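Local coordinates for hypothetical protein (Bacteroides caccae, PDB 4M8R) that is of unknown function but pairs an N-terminal immunoglobulin-like domain with a region predicted to fold as a WD40-like beta-propeller, at residues A[31-35]-A[36-40]; A[70-74]-A[75-79]. All blocks are in the same frame, centred on the assembly; numbering follows the deposited sequence. Where two conformers were deposited one is given.

Contact 1 (A[31-35]-A[36-40]); sequences VHIYG and DGFQE. With PO4 (phosphate ion), chain F.
Gly35, near the end of its strand, lies against the edge of the Phe38 ring, which the chain brings back to it three residues later. Asp36 directly continues the strand from Gly35, its side chain directed away from the preceding residues. The carboxylate makes no bond to the preceding strand; beyond the two segments the side chain rests on Asn15. Gly35 has an extended backbone with a positive phi of 151°, a conformation readily adopted only by glycine, and it leaves the approach to Phe38 clear. At Gly37, whose phi is also positive, the chain turns, and the next residue faces back over the strand it has just left. Phe38 is the main side chain in this contact. Its CG lies beside its own backbone N (chi1 -68°), which sends the ring inward with one edge against the main chain of Tyr34 and Gly35. Phe38 CE2 stands 3.4 Å from Gly35 O, and Tyr34 C lies in the ring plane, 3.7 Å from the same CE2. At the ring's far end Phe38 CZ meets the methyl CG2 of Ile33 at 3.6 Å, the two side chains crossing at about a right angle. Met77 and Leu94 extend this apolar cluster. Past the ring, Gln39 and Glu40 lead outward and pack against Glu40 and Gln39 of the second subunit. On the 31-35 strand, His32 serves a different site: its NE2 donates to phosphate O2 at 2.7 Å (N-H...O 149°), the phosphorus lying in the ring plane at the edge. Glu20 binds ND1, so the ring is held at both nitrogens and is probably protonated. Overall, this is a strand end in an immunoglobulin-like domain, where the exit loop folds an aromatic side chain back into the apolar interior.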
ATOM      1  N   VAL A  31      -7.202 -25.498  26.365  1.00 38.12           N
ATOM      2  CA  VAL A  31      -7.367 -24.693  27.572  1.00 38.17           C
ATOM      3  C   VAL A  31      -8.734 -24.989  28.184  1.00 39.62           C
ATOM      4  O   VAL A  31      -9.717 -25.151  27.464  1.00 40.07           O
ATOM      5  CB  VAL A  31      -7.219 -23.194  27.249  1.00 36.82           C
ATOM      6  CG1 VAL A  31      -7.818 -22.315  28.338  1.00 37.08           C
ATOM      7  CG2 VAL A  31      -5.751 -22.863  27.035  1.00 36.84           C
ATOM      8  N   HIS A  32      -8.786 -25.055  29.514  1.00 41.93           N
ATOM      9  CA  HIS A  32      -9.995 -25.453  30.226  1.00 43.95           C
ATOM     10  C   HIS A  32     -10.640 -24.291  30.941  1.00 44.09           C
ATOM     11  O   HIS A  32      -9.965 -23.494  31.592  1.00 44.84           O
ATOM     12  CB  HIS A  32      -9.670 -26.532  31.242  1.00 47.35           C
ATOM     13  CG  HIS A  32      -9.040 -27.738  30.634  1.00 51.10           C
ATOM     14  ND1 HIS A  32      -7.682 -27.838  30.425  1.00 52.20           N
ATOM     15  CD2 HIS A  32      -9.579 -28.883  30.159  1.00 55.11           C
ATOM     16  CE1 HIS A  32      -7.409 -29.001  29.865  1.00 54.45           C
ATOM     17  NE2 HIS A  32      -8.543 -29.655  29.693  1.00 56.55           N
ATOM     18  N   ILE A  33     -11.959 -24.218  30.816  1.00 43.52           N
ATOM     19  CA  ILE A  33     -12.759 -23.197  31.455  1.00 44.13           C
ATOM     20  C   ILE A  33     -13.691 -23.876  32.437  1.00 44.17           C
ATOM     21  O   ILE A  33     -14.259 -24.917  32.122  1.00 45.08           O
ATOM     22  CB  ILE A  33     -13.595 -22.446  30.411  1.00 46.48           C
ATOM     23  CG1 ILE A  33     -12.691 -21.548  29.576  1.00 46.39           C
ATOM     24  CG2 ILE A  33     -14.683 -21.618  31.080  1.00 48.96           C
ATOM     25  CD1 ILE A  33     -13.346 -21.084  28.291  1.00 50.15           C
ATOM     26  N   TYR A  34     -13.852 -23.282  33.613  1.00 43.45           N
ATOM     27  CA  TYR A  34     -14.719 -23.838  34.646  1.00 44.91           C
ATOM     28  C   TYR A  34     -15.681 -22.787  35.181  1.00 45.58           C
ATOM     29  O   TYR A  34     -15.487 -21.595  34.969  1.00 43.74           O
ATOM     30  CB  TYR A  34     -13.889 -24.433  35.788  1.00 45.43           C
ATOM     31  CG  TYR A  34     -12.994 -23.447  36.495  1.00 44.50           C
ATOM     32  CD1 TYR A  34     -13.454 -22.713  37.579  1.00 45.53           C
ATOM     33  CD2 TYR A  34     -11.679 -23.258  36.084  1.00 43.37           C
ATOM     34  CE1 TYR A  34     -12.627 -21.814  38.238  1.00 45.40           C
ATOM     35  CE2 TYR A  34     -10.846 -22.364  36.731  1.00 43.45           C
ATOM     36  CZ  TYR A  34     -11.322 -21.644  37.812  1.00 44.15           C
ATOM     37  OH  TYR A  34     -10.493 -20.757  38.454  1.00 42.97           O
ATOM     38  N   GLY A  35     -16.711 -23.249  35.881  1.00 48.48           N
ATOM     39  CA  GLY A  35     -17.716 -22.376  36.480  1.00 51.19           C
ATOM     40  C   GLY A  35     -19.074 -23.048  36.584  1.00 55.14           C
ATOM     41  O   GLY A  35     -19.262 -24.151  36.085  1.00 56.19           O
ATOM     42  N   ASP A  36     -20.014 -22.382  37.248  1.00 58.63           N
ATOM     43  CA  ASP A  36     -21.381 -22.881  37.390  1.00 61.71           C
ATOM     44  C   ASP A  36     -22.327 -22.000  36.588  1.00 60.68           C
ATOM     45  O   ASP A  36     -22.250 -20.777  36.671  1.00 59.91           O
ATOM     46  CB  ASP A  36     -21.798 -22.879  38.865  1.00 65.19           C
ATOM     47  CG  ASP A  36     -20.878 -23.723  39.740  1.00 66.42           C
ATOM     48  OD1 ASP A  36     -20.391 -24.775  39.267  1.00 65.91           O
ATOM     49  OD2 ASP A  36     -20.648 -23.337  40.908  1.00 67.83           O
ATOM     50  N   GLY A  37     -23.197 -22.621  35.797  1.00 61.50           N
ATOM     51  CA  GLY A  37     -24.237 -21.895  35.063  1.00 60.78           C
ATOM     52  C   GLY A  37     -24.045 -21.774  33.559  1.00 58.64           C
ATOM     53  O   GLY A  37     -24.702 -20.956  32.920  1.00 59.39           O
ATOM     54  N   PHE A  38     -23.167 -22.585  32.976  1.00 56.51           N
ATOM     55  CA  PHE A  38     -23.029 -22.609  31.521  1.00 55.57           C
ATOM     56  C   PHE A  38     -24.309 -23.116  30.872  1.00 59.14           C
ATOM     57  O   PHE A  38     -25.082 -23.851  31.494  1.00 60.90           O
ATOM     58  CB  PHE A  38     -21.839 -23.467  31.097  1.00 53.98           C
ATOM     59  CG  PHE A  38     -20.513 -22.877  31.479  1.00 52.66           C
ATOM     60  CD1 PHE A  38     -19.890 -21.948  30.657  1.00 50.24           C
ATOM     61  CD2 PHE A  38     -19.897 -23.237  32.666  1.00 52.33           C
ATOM     62  CE1 PHE A  38     -18.669 -21.400  31.013  1.00 48.81           C
ATOM     63  CE2 PHE A  38     -18.678 -22.693  33.022  1.00 50.24           C
ATOM     64  CZ  PHE A  38     -18.063 -21.775  32.199  1.00 47.86           C
ATOM     65  N   GLN A  39     -24.526 -22.715  29.619  1.00 59.04           N
ATOM     66  CA  GLN A  39     -25.760 -23.031  28.904  1.00 61.91           C
ATOM     67  C   GLN A  39     -25.472 -23.492  27.483  1.00 64.99           C
ATOM     68  O   GLN A  39     -24.442 -23.144  26.908  1.00 64.14           O
ATOM     69  CB  GLN A  39     -26.675 -21.811  28.871  1.00 61.00           C
ATOM     70  CG  GLN A  39     -27.025 -21.268  30.246  1.00 61.52           C
ATOM     71  CD  GLN A  39     -28.154 -20.250  30.217  1.00 63.41           C
ATOM     72  OE1 GLN A  39     -28.671 -19.902  29.157  1.00 63.69           O
ATOM     73  NE2 GLN A  39     -28.545 -19.771  31.394  1.00 65.34           N
ATOM     74  N   GLU A  40     -26.388 -24.286  26.926  1.00 71.64           N
ATOM     75  CA  GLU A  40     -26.292 -24.714  25.532  1.00 74.08           C
ATOM     76  C   GLU A  40     -26.256 -23.476  24.654  1.00 67.87           C
ATOM     77  O   GLU A  40     -27.102 -22.590  24.785  1.00 67.45           O
ATOM     78  CB  GLU A  40     -27.502 -25.558  25.120  1.00 85.22           C
ATOM     79  CG  GLU A  40     -27.609 -26.926  25.778  1.00 95.29           C
ATOM     80  CD  GLU A  40     -28.962 -27.583  25.531  1.00106.17           C
ATOM     81  OE1 GLU A  40     -29.479 -27.491  24.393  1.00107.93           O
ATOM     82  OE2 GLU A  40     -29.513 -28.194  26.475  1.00107.22           O
TER
HETATM   83  P   PO4 F 504      -9.679 -32.554  27.881  1.00105.31           P
HETATM   84  O1  PO4 F 504      -9.972 -32.955  29.311  1.00101.62           O
HETATM   85  O2  PO4 F 504      -8.482 -31.632  27.842  1.00 81.33           O
HETATM   86  O3  PO4 F 504      -9.350 -33.776  27.054  1.00100.57           O
HETATM   87  O4  PO4 F 504     -10.896 -31.855  27.312  1.00100.63           O

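Contact 2 (A[70-74]-A[75-79]). With PO4 (phosphate ion), chain F.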
ATOM      1  N   VAL A  70     -14.053 -27.677  22.124  1.00 49.44           N
ATOM      2  CA  VAL A  70     -13.793 -29.104  21.929  1.00 52.73           C
ATOM      3  C   VAL A  70     -14.713 -29.973  22.794  1.00 54.88           C
ATOM      4  O   VAL A  70     -15.264 -30.950  22.311  1.00 57.22           O
ATOM      5  CB  VAL A  70     -12.312 -29.434  22.240  1.00 54.87           C
ATOM      6  CG1 VAL A  70     -12.033 -30.927  22.096  1.00 58.48           C
ATOM      7  CG2 VAL A  70     -11.401 -28.631  21.322  1.00 52.36           C
ATOM      8  N   GLU A  71     -14.851 -29.623  24.069  1.00 58.10           N
ATOM      9  CA  GLU A  71     -15.715 -30.343  25.009  1.00 64.32           C
ATOM     10  C   GLU A  71     -16.625 -29.341  25.681  1.00 61.97           C
ATOM     11  O   GLU A  71     -16.268 -28.176  25.832  1.00 58.32           O
ATOM     12  CB  GLU A  71     -14.900 -31.058  26.096  1.00 73.61           C
ATOM     13  CG  GLU A  71     -13.932 -32.121  25.593  1.00 81.44           C
ATOM     14  CD  GLU A  71     -14.628 -33.352  25.039  1.00 89.90           C
ATOM     15  OE1 GLU A  71     -15.726 -33.697  25.532  1.00 98.44           O
ATOM     16  OE2 GLU A  71     -14.066 -33.980  24.113  1.00 94.24           O
ATOM     17  N   ARG A  72     -17.791 -29.803  26.108  1.00 67.32           N
ATOM     18  CA  ARG A  72     -18.801 -28.917  26.665  1.00 71.38           C
ATOM     19  C   ARG A  72     -19.617 -29.636  27.740  1.00 77.20           C
ATOM     20  O   ARG A  72     -20.166 -30.707  27.485  1.00 82.13           O
ATOM     21  CB  ARG A  72     -19.708 -28.427  25.535  1.00 69.37           C
ATOM     22  CG  ARG A  72     -20.688 -27.335  25.924  1.00 69.39           C
ATOM     23  CD  ARG A  72     -21.760 -27.187  24.859  1.00 70.05           C
ATOM     24  NE  ARG A  72     -21.227 -26.681  23.593  1.00 68.18           N
ATOM     25  CZ  ARG A  72     -21.080 -25.392  23.281  1.00 64.36           C
ATOM     26  NH1 ARG A  72     -21.411 -24.436  24.150  1.00 61.62           N
ATOM     27  NH2 ARG A  72     -20.591 -25.055  22.088  1.00 61.93           N
ATOM     28  N   HIS A  73     -19.669 -29.050  28.938  1.00 81.71           N
ATOM     29  CA  HIS A  73     -20.556 -29.509  30.015  1.00 86.85           C
ATOM     30  C   HIS A  73     -21.177 -28.294  30.710  1.00 86.16           C
ATOM     31  O   HIS A  73     -20.910 -27.148  30.342  1.00 81.55           O
ATOM     32  CB  HIS A  73     -19.826 -30.357  31.082  1.00 90.25           C
ATOM     33  CG  HIS A  73     -18.443 -30.794  30.700  1.00 98.74           C
ATOM     34  ND1 HIS A  73     -17.301 -30.259  31.266  1.00102.80           N
ATOM     35  CD2 HIS A  73     -18.022 -31.731  29.821  1.00103.48           C
ATOM     36  CE1 HIS A  73     -16.239 -30.841  30.736  1.00104.48           C
ATOM     37  NE2 HIS A  73     -16.649 -31.737  29.856  1.00106.41           N
ATOM     38  N   SER A  74     -21.995 -28.557  31.727  1.00 87.58           N
ATOM     39  CA  SER A  74     -22.632 -27.498  32.511  1.00 84.03           C
ATOM     40  C   SER A  74     -21.675 -26.881  33.526  1.00 75.82           C
ATOM     41  O   SER A  74     -21.918 -25.759  33.981  1.00 78.45           O
ATOM     42  CB  SER A  74     -23.852 -28.050  33.247  1.00 88.90           C
ATOM     43  OG  SER A  74     -23.473 -29.110  34.109  1.00 89.23           O
ATOM     44  N   ASN A  75     -20.601 -27.603  33.868  1.00 68.31           N
ATOM     45  CA  ASN A  75     -19.604 -27.113  34.825  0.50 64.59           C
ATOM     46  C   ASN A  75     -18.349 -26.534  34.162  1.00 60.05           C
ATOM     47  O   ASN A  75     -17.469 -26.018  34.840  1.00 59.21           O
ATOM     48  CB  ASN A  75     -19.221 -28.200  35.838  0.50 65.95           C
ATOM     49  CG  ASN A  75     -18.880 -29.527  35.189  0.50 66.31           C
ATOM     50  OD1 ASN A  75     -18.291 -29.577  34.111  0.50 64.91           O
ATOM     51  ND2 ASN A  75     -19.249 -30.615  35.855  0.50 68.66           N
ATOM     52  N   GLY A  76     -18.268 -26.607  32.835  1.00 56.49           N
ATOM     53  CA  GLY A  76     -17.132 -26.035  32.114  1.00 52.86           C
ATOM     54  C   GLY A  76     -16.986 -26.497  30.677  1.00 51.68           C
ATOM     55  O   GLY A  76     -17.840 -27.205  30.152  1.00 50.59           O
HETATM   56  N   MSE A  77     -15.899 -26.080  30.031  1.00 52.13           N
HETATM   57  CA  MSE A  77     -15.685 -26.379  28.614  1.00 52.43           C
HETATM   58  C   MSE A  77     -14.222 -26.396  28.278  1.00 49.25           C
HETATM   59  O   MSE A  77     -13.418 -25.771  28.958  1.00 48.32           O
HETATM   60  CB  MSE A  77     -16.434 -25.374  27.730  1.00 54.14           C
HETATM   61  CG  MSE A  77     -16.586 -23.970  28.322  1.00 57.13           C
HETATM   62 SE   MSE A  77     -18.203 -23.095  27.579  0.75 61.69          SE
HETATM   63  CE  MSE A  77     -18.025 -23.683  25.722  1.00 54.48           C
ATOM     64  N   SER A  78     -13.873 -27.140  27.232  1.00 49.73           N
ATOM     65  CA  SER A  78     -12.511 -27.186  26.704  1.00 49.47           C
ATOM     66  C   SER A  78     -12.459 -26.429  25.383  1.00 46.80           C
ATOM     67  O   SER A  78     -13.311 -26.636  24.519  1.00 48.66           O
ATOM     68  CB  SER A  78     -12.076 -28.633  26.465  1.00 51.52           C
ATOM     69  OG  SER A  78     -12.209 -29.415  27.637  1.00 57.46           O
ATOM     70  N   ILE A  79     -11.466 -25.559  25.226  1.00 42.99           N
ATOM     71  CA  ILE A  79     -11.288 -24.819  23.976  1.00 41.40           C
ATOM     72  C   ILE A  79      -9.892 -25.042  23.424  1.00 40.54           C
ATOM     73  O   ILE A  79      -8.978 -25.379  24.171  1.00 42.14           O
ATOM     74  CB  ILE A  79     -11.539 -23.309  24.159  1.00 39.41           C
ATOM     75  CG1 ILE A  79     -10.475 -22.675  25.058  1.00 39.16           C
ATOM     76  CG2 ILE A  79     -12.925 -23.088  24.737  1.00 40.63           C
ATOM     77  CD1 ILE A  79     -10.707 -21.205  25.338  1.00 38.34           C
TER
HETATM   78  P   PO4 F 504      -9.679 -32.554  27.881  1.00105.31           P
HETATM   79  O1  PO4 F 504      -9.972 -32.955  29.311  1.00101.62           O
HETATM   80  O2  PO4 F 504      -8.482 -31.632  27.842  1.00 81.33           O
HETATM   81  O3  PO4 F 504      -9.350 -33.776  27.054  1.00100.57           O
HETATM   82  O4  PO4 F 504     -10.896 -31.855  27.312  1.00100.63           O
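Arg72 and Met77 (a selenomethionine) run side by side, and the methyl CE of Met77 sits over one face of the guanidinium, 3.8 Å from Arg72 NH1. That same NH1 is bonded to the backbone O of Asp42, which fixes the flat group against its apolar neighbour. The His73 ring meets Asn75 OD1 and Gly76 O obliquely, its plane 71° from the Asn75 amide. A weak bond of 3.1 Å from His73 ND1 to Asn75 OD1 is bent to 128°, and it is doubtful because Asn75 was modelled in two conformers. Ser74 and Asn75 have the backbone angles of a type I turn, and beyond them Gly76 O receives His73 N at 2.9 Å. Arg72 and Met77 form a non-hydrogen-bonded antiparallel pair, while Glu71 and Ser78 form the hydrogen-bonded pair beside it, Ser78 N giving to Glu71 O at 3.0 Å. Val70 and Glu71 both face Ser78 in a classic beta bulge: Ser78 O takes Val70 N at 2.7 Å and, weakly, Glu71 N at 3.4 Å. Ser78 OG, turned beside its own backbone N (chi1 -55°), leaves the opposite face from Met77 and donates to phosphate O4 at 2.8 Å. Glu71 CG brushes that oxygen at 3.5 Å, but the chain then bends and carries its carboxylate farther from the anion. The hairpin lies within the sheet of the immunoglobulin-like domain: strand 76-80 runs between 60-72 and 30-36, bonding to the latter through the backbones of Asn75, Met77 and Ile79. Inward, Met77 and Ile79 reach Val44 of strand 43-50, and Arg72 packs on Ala97 of the second subunit.

Contact 1 precedes contact 2 along the chain, yet their centres are only about 6 Å apart, because strands 30-36 and 76-80 are antiparallel neighbours in one sheet of the N-terminal immunoglobulin-like domain. Backbone bonds tie them, with Ile33 N 2.8 Å from Met77 O, and the hairpin turn meets the folded-back loop where Ser74 O packs 3.5 Å from Phe38 CD2. Toward the other end of the paired strands, both contacts bind one phosphate, which probably came from the crystallisation liquor and by itself implies no biological ligand. Both lie more than 30 Å from the chain's centre, well away from the predicted propeller, and each also meets the second subunit.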